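Local coordinates for major capsid protein (Faustovirus, PDB 5J7O) that probably builds the capsid of a large double-stranded DNA virus as a trimer of double jelly-roll subunits, at residues I594-S599 with C607-I612; Q424-V429 with D433-S438; D525-K530 with G565-N570; T202-I207 with G450-N455. All coordinates share one frame; numbering follows the deposited sequence.

From the N terminus, contact 4 opens first, at 202-207, and its loop of more than 240 residues closes at 450-455. Contact 2 lies wholly within that loop, with 424-429 turning back within a few residues to 433-438. Contact 3 then opens at 525-530 and closes at 565-570, and contact 1 follows it in series, from 594-599 to 607-612; no two loops cross. Contacts 1, 2 and 3 each join the sheet of 415-428, 607-620, 444-453 and 567-570 to the facing sheet of 432-436, 592-597, 526-531 and 534-541. Contact 4 instead brings helix 203-212 against the first of these sheets, linking it to an earlier part of the chain.

Contact 1: I594-S599 with C607-I612; sequences IEYTSS and CDLISI
Tyr596 and Leu609 run past each other in opposite directions, and their meeting is a single apolar touch, Tyr596 CD2 to Leu609 CD2 at 4.2 Å. The leucine methyl approaches the ring obliquely. CG of Tyr596 sits between its backbone N and carbonyl carbon (chi1 74°), and this places CD2 beside the leucine, while its OH passes on to a hydrogen bond with Asn430 O. Two residues earlier, Ile594 faces Ser611: CD1, the end of an extended branch, comes to 3.8 Å from Ser611 OG. That hydroxyl gains nothing polar from the isoleucine; its hydrogen bond is to Gln437 OE1, so a buried polar atom is satisfied beside a methyl group. The backbones stay well apart, with the CA atoms of Tyr596 and Leu609 9.3 Å from each other and those of Ile594 and Ser611 8.8 Å, and no hydrogen bond joins the segments. Leu451 also packs on Leu609, and Leu449 on Ile594, both from strand 444-453. Spacing of this size, bridged by inward side chains alone, is that of two sheets facing each other, here the beta sandwich of a jelly roll.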
loop_
_atom_site.group_PDB
_atom_site.type_symbol
_atom_site.label_atom_id
_atom_site.label_comp_id
_atom_site.label_asym_id
_atom_site.label_seq_id
_atom_site.Cartn_x
_atom_site.Cartn_y
_atom_site.Cartn_z
ATOM N N ILE B 594 9.830 31.164 13.742
ATOM C CA ILE B 594 8.963 30.457 12.808
ATOM C C ILE B 594 7.644 31.214 12.761
ATOM O O ILE B 594 6.959 31.347 13.783
ATOM C CB ILE B 594 8.744 28.993 13.221
ATOM C CG1 ILE B 594 10.064 28.220 13.182
ATOM C CG2 ILE B 594 7.708 28.335 12.322
ATOM C CD1 ILE B 594 9.937 26.779 13.628
ATOM N N GLU B 595 7.291 31.717 11.583
ATOM C CA GLU B 595 6.094 32.525 11.396
ATOM C C GLU B 595 5.060 31.723 10.621
ATOM O O GLU B 595 5.392 31.079 9.621
ATOM C CB GLU B 595 6.425 33.823 10.660
ATOM C CG GLU B 595 7.568 34.599 11.286
ATOM C CD GLU B 595 7.904 35.860 10.520
ATOM O OE1 GLU B 595 8.925 36.500 10.847
ATOM O OE2 GLU B 595 7.147 36.212 9.591
ATOM N N TYR B 596 3.813 31.767 11.081
ATOM C CA TYR B 596 2.734 31.007 10.472
ATOM C C TYR B 596 1.529 31.909 10.241
ATOM O O TYR B 596 1.360 32.940 10.896
ATOM C CB TYR B 596 2.317 29.817 11.349
ATOM C CG TYR B 596 1.525 30.219 12.577
ATOM C CD1 TYR B 596 0.135 30.293 12.542
ATOM C CD2 TYR B 596 2.165 30.527 13.769
ATOM C CE1 TYR B 596 -0.589 30.668 13.654
ATOM C CE2 TYR B 596 1.447 30.898 14.889
ATOM C CZ TYR B 596 0.071 30.967 14.826
ATOM O OH TYR B 596 -0.650 31.337 15.937
ATOM N N THR B 597 0.686 31.490 9.303
ATOM C CA THR B 597 -0.658 32.025 9.147
ATOM C C THR B 597 -1.628 30.854 9.123
ATOM O O THR B 597 -1.321 29.796 8.565
ATOM C CB THR B 597 -0.803 32.867 7.873
ATOM O OG1 THR B 597 -0.207 32.178 6.768
ATOM C CG2 THR B 597 -0.134 34.220 8.049
ATOM N N SER B 598 -2.792 31.042 9.739
ATOM C CA SER B 598 -3.740 29.958 9.941
ATOM C C SER B 598 -5.140 30.395 9.541
ATOM O O SER B 598 -5.547 31.530 9.804
ATOM C CB SER B 598 -3.744 29.497 11.404
ATOM O OG SER B 598 -4.649 28.423 11.599
ATOM N N SER B 599 -5.867 29.485 8.901
ATOM C CA SER B 599 -7.287 29.666 8.637
ATOM C C SER B 599 -8.161 29.017 9.701
ATOM O O SER B 599 -9.386 29.175 9.661
ATOM C CB SER B 599 -7.649 29.100 7.260
ATOM O OG SER B 599 -6.995 29.814 6.224
ATOM N N CYS B 607 -4.650 26.082 19.451
ATOM C CA CYS B 607 -3.751 25.081 18.902
ATOM C C CYS B 607 -2.369 25.238 19.519
ATOM O O CYS B 607 -2.019 26.295 20.052
ATOM C CB CYS B 607 -3.654 25.185 17.373
ATOM S SG CYS B 607 -5.231 25.063 16.499
ATOM N N ASP B 608 -1.584 24.168 19.439
ATOM C CA ASP B 608 -0.224 24.137 19.959
ATOM C C ASP B 608 0.749 24.080 18.788
ATOM O O ASP B 608 0.732 23.118 18.012
ATOM C CB ASP B 608 -0.018 22.937 20.884
ATOM C CG ASP B 608 -0.888 22.999 22.123
ATOM O OD1 ASP B 608 -1.129 24.114 22.628
ATOM O OD2 ASP B 608 -1.331 21.930 22.593
ATOM N N LEU B 609 1.590 25.103 18.662
ATOM C CA LEU B 609 2.623 25.114 17.627
ATOM C C LEU B 609 3.789 24.268 18.118
ATOM O O LEU B 609 4.574 24.697 18.967
ATOM C CB LEU B 609 3.065 26.535 17.305
ATOM C CG LEU B 609 3.922 26.618 16.038
ATOM C CD1 LEU B 609 3.076 26.335 14.804
ATOM C CD2 LEU B 609 4.621 27.961 15.923
ATOM N N ILE B 610 3.903 23.058 17.582
ATOM C CA ILE B 610 4.908 22.093 18.005
ATOM C C ILE B 610 6.106 22.205 17.073
ATOM O O ILE B 610 5.971 22.050 15.852
ATOM C CB ILE B 610 4.341 20.666 18.012
ATOM C CG1 ILE B 610 3.093 20.602 18.895
ATOM C CG2 ILE B 610 5.392 19.675 18.484
ATOM C CD1 ILE B 610 2.344 19.294 18.802
ATOM N N SER B 611 7.278 22.476 17.644
ATOM C CA SER B 611 8.518 22.619 16.886
ATOM C C SER B 611 9.588 21.762 17.549
ATOM O O SER B 611 9.997 22.039 18.681
ATOM C CB SER B 611 8.955 24.081 16.815
ATOM O OG SER B 611 10.290 24.193 16.352
ATOM N N ILE B 612 10.040 20.729 16.844
ATOM C CA ILE B 612 11.020 19.779 17.356
ATOM C C ILE B 612 12.189 19.759 16.383
ATOM O O ILE B 612 12.077 19.210 15.279
ATOM C CB ILE B 612 10.426 18.377 17.530
ATOM C CG1 ILE B 612 9.238 18.425 18.490
ATOM C CG2 ILE B 612 11.486 17.406 18.028
ATOM C CD1 ILE B 612 8.507 17.119 18.607
#

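Contact 2: Q424-V429 with D433-S438; sequences QVQREV and DQVLQS
A beta arch carries this contact: strand 424-428 leaves one sheet and soon returns as strand 433-436 in the facing one, where Gln424, Gln426 and Glu428 meet Asp433, Val435 and residues after it. The strand axes approach to 9.2 Å at 151°, antiparallel but too far apart for ladder bonds. Gln424 spans the gap with an extended chain, its CG anti to the backbone N (chi1 161°), using both ends of its amide. NE2 donates to Leu436 O at 2.9 Å, almost straight and within the amide plane; OE1 accepts from Ser438 N at 3.0 Å along a more bent path. Together they fix the amide's rotation. Val435 fills the middle, CG1 3.9 Å from Gln426 CB and CG2 3.3 Å from Glu428 OE2. At the turn end Glu428 OE2 lies 2.9 Å from Asp433 OD2, the carboxylate planes 77° apart; two carboxylates this close would probably raise the proton affinity of one of them. Gln437 turns back, NE2 donating to Val435 O, while OE1 is hydrogen-bonded to Gln439 NE2. Each strand is bonded to its own sheet neighbour, 424-428 to 607-612 and 433-436 to 594-597, as in the beta arch of a jelly-roll sandwich.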
loop_
_atom_site.group_PDB
_atom_site.type_symbol
_atom_site.label_atom_id
_atom_site.label_comp_id
_atom_site.label_asym_id
_atom_site.label_seq_id
_atom_site.Cartn_x
_atom_site.Cartn_y
_atom_site.Cartn_z
ATOM N N GLN B 424 9.868 22.564 21.408
ATOM C CA GLN B 424 9.118 23.664 21.997
ATOM C C GLN B 424 7.669 23.581 21.540
ATOM O O GLN B 424 7.395 23.360 20.357
ATOM C CB GLN B 424 9.701 25.029 21.617
ATOM C CG GLN B 424 8.730 26.189 21.805
ATOM C CD GLN B 424 9.358 27.539 21.529
ATOM O OE1 GLN B 424 10.405 27.875 22.082
ATOM N NE2 GLN B 424 8.717 28.327 20.671
ATOM N N VAL B 425 6.748 23.760 22.483
ATOM C CA VAL B 425 5.316 23.748 22.207
ATOM C C VAL B 425 4.735 25.070 22.687
ATOM O O VAL B 425 4.752 25.362 23.891
ATOM C CB VAL B 425 4.612 22.563 22.883
ATOM C CG1 VAL B 425 3.134 22.570 22.547
ATOM C CG2 VAL B 425 5.254 21.257 22.452
ATOM N N GLN B 426 4.222 25.862 21.752
ATOM C CA GLN B 426 3.628 27.162 22.039
ATOM C C GLN B 426 2.136 27.094 21.747
ATOM O O GLN B 426 1.735 26.878 20.599
ATOM C CB GLN B 426 4.287 28.258 21.201
ATOM C CG GLN B 426 3.654 29.633 21.362
ATOM C CD GLN B 426 4.101 30.337 22.626
ATOM O OE1 GLN B 426 5.260 30.734 22.751
ATOM N NE2 GLN B 426 3.183 30.495 23.573
ATOM N N ARG B 427 1.318 27.270 22.780
ATOM C CA ARG B 427 -0.122 27.322 22.585
ATOM C C ARG B 427 -0.516 28.655 21.967
ATOM O O ARG B 427 -0.042 29.715 22.386
ATOM C CB ARG B 427 -0.871 27.120 23.900
ATOM C CG ARG B 427 -2.360 27.378 23.758
ATOM C CD ARG B 427 -3.182 26.421 24.581
ATOM N NE ARG B 427 -2.921 25.025 24.257
ATOM C CZ ARG B 427 -3.627 24.009 24.742
ATOM N NH1 ARG B 427 -4.642 24.241 25.565
ATOM N NH2 ARG B 427 -3.323 22.764 24.402
ATOM N N GLU B 428 -1.391 28.593 20.969
ATOM C CA GLU B 428 -1.774 29.764 20.197
ATOM C C GLU B 428 -3.287 29.875 20.106
ATOM O O GLU B 428 -3.991 28.869 19.975
ATOM C CB GLU B 428 -1.185 29.707 18.782
ATOM C CG GLU B 428 0.315 29.919 18.713
ATOM C CD GLU B 428 0.701 31.384 18.777
ATOM O OE1 GLU B 428 -0.192 32.231 18.987
ATOM O OE2 GLU B 428 1.900 31.689 18.609
ATOM N N VAL B 429 -3.778 31.110 20.189
ATOM C CA VAL B 429 -5.122 31.471 19.768
ATOM C C VAL B 429 -5.098 32.545 18.689
ATOM O O VAL B 429 -6.146 33.073 18.317
ATOM C CB VAL B 429 -5.990 31.914 20.963
ATOM C CG1 VAL B 429 -6.210 30.754 21.921
ATOM C CG2 VAL B 429 -5.352 33.095 21.676
ATOM N N ASP B 433 1.114 34.440 13.796
ATOM C CA ASP B 433 2.032 34.839 14.851
ATOM C C ASP B 433 3.457 34.483 14.457
ATOM O O ASP B 433 3.695 33.657 13.571
ATOM C CB ASP B 433 1.668 34.183 16.188
ATOM C CG ASP B 433 2.234 34.932 17.378
ATOM O OD1 ASP B 433 3.046 35.857 17.166
ATOM O OD2 ASP B 433 1.870 34.594 18.524
ATOM N N GLN B 434 4.400 35.125 15.142
ATOM C CA GLN B 434 5.832 34.919 14.952
ATOM C C GLN B 434 6.383 34.400 16.274
ATOM O O GLN B 434 6.404 35.131 17.270
ATOM C CB GLN B 434 6.525 36.213 14.528
ATOM C CG GLN B 434 5.830 36.964 13.391
ATOM C CD GLN B 434 4.605 37.738 13.849
ATOM O OE1 GLN B 434 4.635 38.422 14.873
ATOM N NE2 GLN B 434 3.515 37.620 13.099
ATOM N N VAL B 435 6.820 33.145 16.286
ATOM C CA VAL B 435 7.109 32.423 17.519
ATOM C C VAL B 435 8.617 32.245 17.634
ATOM O O VAL B 435 9.224 31.487 16.868
ATOM C CB VAL B 435 6.385 31.071 17.559
ATOM C CG1 VAL B 435 6.593 30.395 18.904
ATOM C CG2 VAL B 435 4.904 31.264 17.268
ATOM N N LEU B 436 9.222 32.937 18.598
ATOM C CA LEU B 436 10.634 32.736 18.890
ATOM C C LEU B 436 10.863 31.323 19.410
ATOM O O LEU B 436 10.127 30.839 20.274
ATOM C CB LEU B 436 11.120 33.760 19.916
ATOM C CG LEU B 436 12.562 33.580 20.400
ATOM C CD1 LEU B 436 13.557 33.903 19.295
ATOM C CD2 LEU B 436 12.834 34.422 21.637
ATOM N N GLN B 437 11.887 30.663 18.878
ATOM C CA GLN B 437 12.207 29.281 19.232
ATOM C C GLN B 437 13.334 29.313 20.260
ATOM O O GLN B 437 14.516 29.269 19.919
ATOM C CB GLN B 437 12.584 28.484 17.990
ATOM C CG GLN B 437 11.516 28.508 16.906
ATOM C CD GLN B 437 10.247 27.801 17.332
ATOM O OE1 GLN B 437 10.295 26.697 17.872
ATOM N NE2 GLN B 437 9.105 28.438 17.101
ATOM N N SER B 438 12.954 29.387 21.539
ATOM C CA SER B 438 13.936 29.512 22.611
ATOM C C SER B 438 14.691 28.216 22.871
ATOM O O SER B 438 15.781 28.257 23.452
ATOM C CB SER B 438 13.252 29.975 23.898
ATOM O OG SER B 438 12.619 31.230 23.720
#

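Contact 3: D525-K530 with G565-N570; sequences DTVRVK and GALFLN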
loop_
_atom_site.group_PDB
_atom_site.type_symbol
_atom_site.label_atom_id
_atom_site.label_comp_id
_atom_site.label_asym_id
_atom_site.label_seq_id
_atom_site.Cartn_x
_atom_site.Cartn_y
_atom_site.Cartn_z
ATOM N N ASP B 525 -1.449 27.589 7.021
ATOM C CA ASP B 525 -1.537 28.019 5.630
ATOM C C ASP B 525 -0.157 28.281 5.038
ATOM O O ASP B 525 0.197 27.712 4.001
ATOM C CB ASP B 525 -2.407 29.276 5.514
ATOM C CG ASP B 525 -3.876 28.996 5.762
ATOM O OD1 ASP B 525 -4.309 27.844 5.546
ATOM O OD2 ASP B 525 -4.598 29.930 6.170
ATOM N N THR B 526 0.627 29.143 5.682
ATOM C CA THR B 526 1.965 29.484 5.227
ATOM C C THR B 526 2.930 29.420 6.403
ATOM O O THR B 526 2.534 29.551 7.563
ATOM C CB THR B 526 2.021 30.887 4.599
ATOM O OG1 THR B 526 1.885 31.875 5.626
ATOM C CG2 THR B 526 0.906 31.074 3.576
ATOM N N VAL B 527 4.208 29.215 6.089
ATOM C CA VAL B 527 5.270 29.203 7.092
ATOM C C VAL B 527 6.458 29.994 6.554
ATOM O O VAL B 527 6.788 29.913 5.370
ATOM C CB VAL B 527 5.688 27.765 7.474
ATOM C CG1 VAL B 527 6.918 27.775 8.371
ATOM C CG2 VAL B 527 4.543 27.051 8.172
ATOM N N ARG B 528 7.086 30.769 7.438
ATOM C CA ARG B 528 8.273 31.550 7.123
ATOM C C ARG B 528 9.304 31.337 8.221
ATOM O O ARG B 528 8.951 31.236 9.399
ATOM C CB ARG B 528 7.927 33.042 6.984
ATOM C CG ARG B 528 9.104 33.960 6.692
ATOM C CD ARG B 528 8.609 35.297 6.160
ATOM N NE ARG B 528 8.920 36.412 7.049
ATOM C CZ ARG B 528 9.853 37.327 6.801
ATOM N NH1 ARG B 528 10.575 37.256 5.692
ATOM N NH2 ARG B 528 10.069 38.308 7.666
ATOM N N VAL B 529 10.574 31.253 7.834
ATOM C CA VAL B 529 11.669 31.003 8.766
ATOM C C VAL B 529 12.618 32.191 8.716
ATOM O O VAL B 529 13.236 32.458 7.678
ATOM C CB VAL B 529 12.405 29.693 8.445
ATOM C CG1 VAL B 529 13.556 29.491 9.409
ATOM C CG2 VAL B 529 11.440 28.517 8.504
ATOM N N LYS B 530 12.739 32.895 9.840
ATOM C CA LYS B 530 13.547 34.105 9.940
ATOM C C LYS B 530 14.464 33.980 11.148
ATOM O O LYS B 530 13.988 33.783 12.270
ATOM C CB LYS B 530 12.656 35.345 10.061
ATOM C CG LYS B 530 13.405 36.650 10.238
ATOM C CD LYS B 530 12.432 37.800 10.437
ATOM C CE LYS B 530 13.158 39.126 10.561
ATOM N NZ LYS B 530 12.204 40.259 10.720
ATOM N N GLY B 565 -0.834 17.903 8.294
ATOM C CA GLY B 565 -0.281 18.972 9.097
ATOM C C GLY B 565 1.168 18.798 9.486
ATOM O O GLY B 565 1.658 19.552 10.336
ATOM N N ALA B 566 1.873 17.836 8.898
ATOM C CA ALA B 566 3.265 17.571 9.232
ATOM C C ALA B 566 4.168 18.320 8.260
ATOM O O ALA B 566 4.151 18.050 7.055
ATOM C CB ALA B 566 3.553 16.071 9.194
ATOM N N LEU B 567 4.959 19.252 8.784
ATOM C CA LEU B 567 5.849 20.068 7.973
ATOM C C LEU B 567 7.297 19.809 8.364
ATOM O O LEU B 567 7.607 19.539 9.529
ATOM C CB LEU B 567 5.521 21.562 8.109
ATOM C CG LEU B 567 4.355 22.086 7.262
ATOM C CD1 LEU B 567 3.009 21.576 7.762
ATOM C CD2 LEU B 567 4.368 23.602 7.216
ATOM N N PHE B 568 8.181 19.899 7.374
ATOM C CA PHE B 568 9.592 19.551 7.523
ATOM C C PHE B 568 10.427 20.717 7.008
ATOM O O PHE B 568 10.506 20.936 5.795
ATOM C CB PHE B 568 9.908 18.259 6.764
ATOM C CG PHE B 568 11.289 17.718 7.011
ATOM C CD1 PHE B 568 12.354 18.104 6.214
ATOM C CD2 PHE B 568 11.518 16.803 8.027
ATOM C CE1 PHE B 568 13.622 17.602 6.432
ATOM C CE2 PHE B 568 12.787 16.297 8.250
ATOM C CZ PHE B 568 13.839 16.698 7.451
ATOM N N LEU B 569 11.040 21.466 7.924
ATOM C CA LEU B 569 11.878 22.608 7.570
ATOM C C LEU B 569 13.326 22.134 7.488
ATOM O O LEU B 569 13.965 21.899 8.516
ATOM C CB LEU B 569 11.732 23.729 8.598
ATOM C CG LEU B 569 10.346 24.054 9.163
ATOM C CD1 LEU B 569 10.449 25.155 10.209
ATOM C CD2 LEU B 569 9.381 24.455 8.067
ATOM N N ASN B 570 13.850 22.015 6.272
ATOM C CA ASN B 570 15.155 21.408 6.043
ATOM C C ASN B 570 16.236 22.469 5.884
ATOM O O ASN B 570 16.017 23.512 5.261
ATOM C CB ASN B 570 15.121 20.512 4.803
ATOM C CG ASN B 570 16.427 19.779 4.579
ATOM O OD1 ASN B 570 17.237 19.631 5.493
ATOM N ND2 ASN B 570 16.637 19.311 3.355
#
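No flat group enters the meeting of Val527 and Val529 with Leu567 and Leu569, which is made wholly by methyl groups; the one aromatic ring in the two segments, Phe568, takes no part and is stacked with Phe446 and meets Phe212 with the planes at about 45°. Val527 spreads its two methyls over two leucines. CG2, anti to the carbonyl carbon, reaches Leu567 CD2 at 3.6 Å, the two side chains sliding past each other in opposite directions, while CG1 comes to 4.1 Å from Leu569 CD2. The other methyl of Leu569, CD1, stands 3.9 Å from Val529 CG2, so that this leucine fits against both valines. The axes of the two short strand segments come within 10.0 Å at closest and run in nearly the same direction, 26° from parallel. With no hydrogen bond between the segments, side-chain packing alone spans that distance. Asp525 and Thr526, which both face Thr597, form a classic beta bulge at the start of strand 526-531. Leu449 of strand 444-453 packs on both Val527 and Leu567, Ile594 of strand 592-597 packs on Leu569, and helix 542-552 places Tyr545 against both leucines, with the hydroxyl of that tyrosine hydrogen-bonded to Val527 O.

Contact 4: T202-I207 with G450-N455; sequences TALAAI and GLRPAN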
loop_
_atom_site.group_PDB
_atom_site.type_symbol
_atom_site.label_atom_id
_atom_site.label_comp_id
_atom_site.label_asym_id
_atom_site.label_seq_id
_atom_site.Cartn_x
_atom_site.Cartn_y
_atom_site.Cartn_z
ATOM N N THR B 202 9.918 13.407 23.519
ATOM C CA THR B 202 8.573 13.152 24.011
ATOM C C THR B 202 7.807 12.295 23.004
ATOM O O THR B 202 8.357 11.834 22.000
ATOM C CB THR B 202 7.835 14.466 24.282
ATOM O OG1 THR B 202 7.595 15.146 23.043
ATOM C CG2 THR B 202 8.652 15.364 25.196
ATOM N N ALA B 203 6.520 12.084 23.290
ATOM C CA ALA B 203 5.647 11.440 22.315
ATOM C C ALA B 203 5.496 12.294 21.065
ATOM O O ALA B 203 5.222 11.767 19.982
ATOM C CB ALA B 203 4.278 11.163 22.939
ATOM N N LEU B 204 5.674 13.611 21.198
ATOM C CA LEU B 204 5.615 14.489 20.035
ATOM C C LEU B 204 6.738 14.178 19.054
ATOM O O LEU B 204 6.519 14.155 17.837
ATOM C CB LEU B 204 5.673 15.948 20.482
ATOM C CG LEU B 204 4.480 16.381 21.332
ATOM C CD1 LEU B 204 4.616 17.826 21.762
ATOM C CD2 LEU B 204 3.202 16.175 20.548
ATOM N N ALA B 205 7.947 13.937 19.561
ATOM C CA ALA B 205 9.030 13.512 18.682
ATOM C C ALA B 205 8.767 12.121 18.124
ATOM O O ALA B 205 9.114 11.830 16.975
ATOM C CB ALA B 205 10.363 13.550 19.428
ATOM N N ALA B 206 8.138 11.254 18.921
ATOM C CA ALA B 206 7.850 9.899 18.463
ATOM C C ALA B 206 6.854 9.901 17.310
ATOM O O ALA B 206 6.988 9.114 16.365
ATOM C CB ALA B 206 7.329 9.050 19.623
ATOM N N ILE B 207 5.846 10.776 17.363
ATOM C CA ILE B 207 4.886 10.818 16.266
ATOM C C ILE B 207 5.479 11.520 15.049
ATOM O O ILE B 207 5.080 11.237 13.916
ATOM C CB ILE B 207 3.564 11.474 16.705
ATOM C CG1 ILE B 207 3.758 12.958 17.016
ATOM C CG2 ILE B 207 2.992 10.747 17.903
ATOM C CD1 ILE B 207 2.464 13.701 17.270
ATOM N N GLY B 450 4.349 21.547 13.401
ATOM C CA GLY B 450 2.926 21.276 13.368
ATOM C C GLY B 450 2.179 22.242 14.258
ATOM O O GLY B 450 2.742 22.820 15.193
ATOM N N LEU B 451 0.894 22.417 13.945
ATOM C CA LEU B 451 -0.017 23.257 14.726
ATOM C C LEU B 451 -1.208 22.376 15.092
ATOM O O LEU B 451 -2.202 22.319 14.364
ATOM C CB LEU B 451 -0.436 24.501 13.943
ATOM C CG LEU B 451 -1.242 25.567 14.690
ATOM C CD1 LEU B 451 -0.476 26.083 15.897
ATOM C CD2 LEU B 451 -1.610 26.714 13.762
ATOM N N ARG B 452 -1.099 21.687 16.226
ATOM C CA ARG B 452 -2.064 20.662 16.599
ATOM C C ARG B 452 -3.198 21.275 17.412
ATOM O O ARG B 452 -2.930 21.917 18.436
ATOM C CB ARG B 452 -1.387 19.565 17.401
ATOM C CG ARG B 452 -2.346 18.575 18.034
ATOM C CD ARG B 452 -1.860 18.162 19.412
ATOM N NE ARG B 452 -1.152 16.887 19.402
ATOM C CZ ARG B 452 -0.478 16.407 20.441
ATOM N NH1 ARG B 452 -0.411 17.103 21.568
ATOM N NH2 ARG B 452 0.132 15.234 20.352
ATOM N N PRO B 453 -4.456 21.104 17.005
ATOM C CA PRO B 453 -5.566 21.638 17.804
ATOM C C PRO B 453 -5.594 21.011 19.189
ATOM O O PRO B 453 -5.392 19.805 19.350
ATOM C CB PRO B 453 -6.808 21.256 16.988
ATOM C CG PRO B 453 -6.302 20.999 15.604
ATOM C CD PRO B 453 -4.924 20.441 15.777
ATOM N N ALA B 454 -5.848 21.852 20.196
ATOM C CA ALA B 454 -5.856 21.377 21.577
ATOM C C ALA B 454 -6.910 20.301 21.801
ATOM O O ALA B 454 -6.735 19.432 22.663
ATOM C CB ALA B 454 -6.084 22.548 22.533
ATOM N N ASN B 455 -8.002 20.334 21.032
ATOM C CA ASN B 455 -9.077 19.366 21.218
ATOM C C ASN B 455 -8.666 17.953 20.823
ATOM O O ASN B 455 -9.325 16.994 21.237
ATOM C CB ASN B 455 -10.310 19.795 20.421
ATOM C CG ASN B 455 -11.521 18.933 20.715
ATOM O OD1 ASN B 455 -11.917 18.097 19.900
ATOM N ND2 ASN B 455 -12.111 19.123 21.889
#
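Leu204, in the first turn of a helix, and Arg452, on a strand, belong to backbones that keep their distance: the closest CA pair, Leu204 with Gly450, is 9.9 Å apart, and no hydrogen bond passes between the segments. What bridges the gap is the long side chain of Arg452. It leaves with CG anti to the backbone N (chi1 170°), then bends at chi2 and again at chi3, which carries the guanidinium to the helix. Leu204 CD2 lies over one face of that group, 3.2 Å from Arg452 NH2 and 3.7 Å from Arg452 CZ, a tight fit of a methyl on a flat cation. Ile207, one turn further on, crosses the arginine at about a right angle, and its CD1 comes obliquely to 4.2 Å from Arg452 NH2. Thr202 caps the helix start, its OG1 accepting a weak bond from Leu204 N at 3.1 Å; the same oxygen is hydrogen-bonded to Glu423 OE1 of strand 415-428. Leu204 also packs on Val425, Ile610 and Ile612, so the leucine rests on a sheet surface of which Arg452 forms one part. Arg452 itself is fixed in that sheet through backbone hydrogen bonding with Asp608. Since strand 196-202, leading into the helix, belongs to a different four-stranded sheet, the contact sets a helix from an earlier part of the chain on the sheet of a jelly roll, consistent with the interface between the two halves of a double jelly-roll capsid protein.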